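PDB 2FVG: endoglucanase from Thermotoga maritima, which probably acts as an aminopeptidase of the M42 family, using two divalent metal cations per subunit, although it is named an endoglucanase. Local coordinates for residues P92-Q97 and H308-I313. Residues are numbered along the deposited sequence; the frame is centred on the assembly and turned at random.
Sequences PGKVVQ and HSPNSI. With EDO (1,2-ethanediol), chain C.
K94 reaches from the loop that enters the six-stranded antiparallel sheet to the loop of S309 and P310, a small surface contact between the smaller β-domain of this M42 peptidase and its metal-binding domain. Ahead of it, P92, in the loop before the strand, packs on Y107 and L126 of strands 101-107 and 126-129, and G93 takes positive phi (86°), where a CB would be jammed against the carbonyl O of P92. K94, just before strand 95-98, sends its side chain across, bent at chi2 (55°) and fully extended beyond CG. This shape brings CE to 3.2 Å from the carbonyl O of S309, with K94 NZ farther from that S309 O, at 3.7 Å. K94 NZ makes a weak hydrogen bond to I90 O, and it is CE that touches 308-313. Both K94 and P310 rest on F150. Farther along, the buried V96 side chain packs against V148 and I128 of the same sheet, while Q97 OE1 accepts a bond from N100 N.

The loop beginning at H308, a predicted zinc ligand whose imidazole is not modelled, leads into strand 312-315. A cis peptide joins S309 to P310, and N311 N bonds back to H308 O at 3.1 Å. The lysine chain runs obliquely past the proline ring, K94 CE lying 4.1 Å from P310 CD.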
loop_
_atom_site.group_PDB
_atom_site.type_symbol
_atom_site.label_atom_id
_atom_site.label_comp_id
_atom_site.label_asym_id
_atom_site.label_seq_id
_atom_site.Cartn_x
_atom_site.Cartn_y
_atom_site.Cartn_z
ATOM N N PRO A 92 -8.477 12.887 -18.246
ATOM C CA PRO A 92 -8.907 14.279 -18.419
ATOM C C PRO A 92 -9.699 14.817 -17.223
ATOM O O PRO A 92 -10.607 14.145 -16.722
ATOM C CB PRO A 92 -9.765 14.218 -19.677
ATOM C CG PRO A 92 -9.135 13.141 -20.470
ATOM C CD PRO A 92 -8.767 12.089 -19.453
ATOM N N GLY A 93 -9.315 16.004 -16.756
ATOM C CA GLY A 93 -9.960 16.646 -15.603
ATOM C C GLY A 93 -9.439 16.254 -14.223
ATOM O O GLY A 93 -9.848 16.844 -13.226
ATOM N N LYS A 94 -8.554 15.260 -14.150
ATOM C CA LYS A 94 -7.988 14.822 -12.860
ATOM C C LYS A 94 -6.965 15.801 -12.302
ATOM O O LYS A 94 -6.160 16.353 -13.056
ATOM C CB LYS A 94 -7.357 13.431 -12.958
ATOM C CG LYS A 94 -8.195 12.269 -12.421
ATOM C CD LYS A 94 -9.558 12.172 -13.025
ATOM C CE LYS A 94 -10.309 11.001 -12.424
ATOM N NZ LYS A 94 -11.656 10.884 -13.042
ATOM N N VAL A 95 -7.008 16.017 -10.984
ATOM C CA VAL A 95 -6.048 16.914 -10.321
ATOM C C VAL A 95 -4.836 16.122 -9.838
ATOM O O VAL A 95 -4.961 15.055 -9.196
ATOM C CB VAL A 95 -6.660 17.714 -9.144
ATOM C CG1 VAL A 95 -5.677 18.775 -8.660
ATOM C CG2 VAL A 95 -7.950 18.398 -9.573
ATOM N N VAL A 96 -3.664 16.673 -10.110
ATOM C CA VAL A 96 -2.417 16.021 -9.781
ATOM C C VAL A 96 -1.501 17.034 -9.148
ATOM O O VAL A 96 -1.814 18.230 -9.138
ATOM C CB VAL A 96 -1.732 15.477 -11.045
ATOM C CG1 VAL A 96 -2.490 14.274 -11.613
ATOM C CG2 VAL A 96 -1.570 16.576 -12.091
ATOM N N GLN A 97 -0.369 16.580 -8.628
ATOM C CA GLN A 97 0.572 17.522 -8.038
ATOM C C GLN A 97 2.014 17.134 -8.282
ATOM O O GLN A 97 2.325 15.957 -8.393
ATOM C CB GLN A 97 0.363 17.656 -6.541
ATOM C CG GLN A 97 0.869 16.475 -5.758
ATOM C CD GLN A 97 1.534 16.911 -4.468
ATOM O OE1 GLN A 97 2.765 16.829 -4.332
ATOM N NE2 GLN A 97 0.745 17.433 -3.544
ATOM N N HIS A 308 -14.412 6.562 -7.537
ATOM C CA HIS A 308 -14.083 7.301 -8.739
ATOM C C HIS A 308 -12.568 7.357 -8.785
ATOM O O HIS A 308 -11.970 8.295 -8.265
ATOM C CB HIS A 308 -14.728 8.698 -8.738
ATOM N N SER A 309 -11.955 6.333 -9.383
ATOM C CA SER A 309 -10.480 6.236 -9.492
ATOM C C SER A 309 -9.923 7.658 -9.699
ATOM O O SER A 309 -10.384 8.362 -10.604
ATOM C CB SER A 309 -10.079 5.279 -10.629
ATOM O OG SER A 309 -8.760 4.773 -10.461
ATOM N N PRO A 310 -8.897 8.072 -8.914
ATOM C CA PRO A 310 -7.998 7.414 -7.944
ATOM C C PRO A 310 -8.599 6.902 -6.641
ATOM O O PRO A 310 -7.982 6.088 -5.969
ATOM C CB PRO A 310 -6.994 8.522 -7.611
ATOM C CG PRO A 310 -7.794 9.784 -7.720
ATOM C CD PRO A 310 -8.719 9.543 -8.891
ATOM N N ASN A 311 -9.787 7.352 -6.282
ATOM C CA ASN A 311 -10.362 6.956 -4.994
ATOM C C ASN A 311 -10.988 5.581 -4.860
ATOM O O ASN A 311 -11.549 5.031 -5.812
ATOM C CB ASN A 311 -11.376 8.002 -4.561
ATOM C CG ASN A 311 -10.729 9.310 -4.263
ATOM O OD1 ASN A 311 -9.588 9.345 -3.806
ATOM N ND2 ASN A 311 -11.434 10.402 -4.519
ATOM N N SER A 312 -10.881 5.040 -3.656
ATOM C CA SER A 312 -11.567 3.814 -3.314
ATOM C C SER A 312 -12.078 3.941 -1.890
ATOM O O SER A 312 -11.818 4.946 -1.224
ATOM C CB SER A 312 -10.695 2.576 -3.512
ATOM O OG SER A 312 -9.631 2.565 -2.605
ATOM N N ILE A 313 -12.786 2.914 -1.425
ATOM C CA ILE A 313 -13.444 2.930 -0.131
ATOM C C ILE A 313 -13.022 1.752 0.703
ATOM O O ILE A 313 -12.954 0.642 0.192
ATOM C CB ILE A 313 -14.979 2.785 -0.353
ATOM C CG1 ILE A 313 -15.477 3.735 -1.468
ATOM C CG2 ILE A 313 -15.776 2.977 0.941
ATOM C CD1 ILE A 313 -16.802 3.332 -2.062
HETATM C C1 EDO C . -3.510 5.997 -5.900
HETATM O O1 EDO C . -2.801 6.717 -6.902
HETATM C C2 EDO C . -4.842 5.545 -6.487
HETATM O O2 EDO C . -5.732 5.172 -5.433
#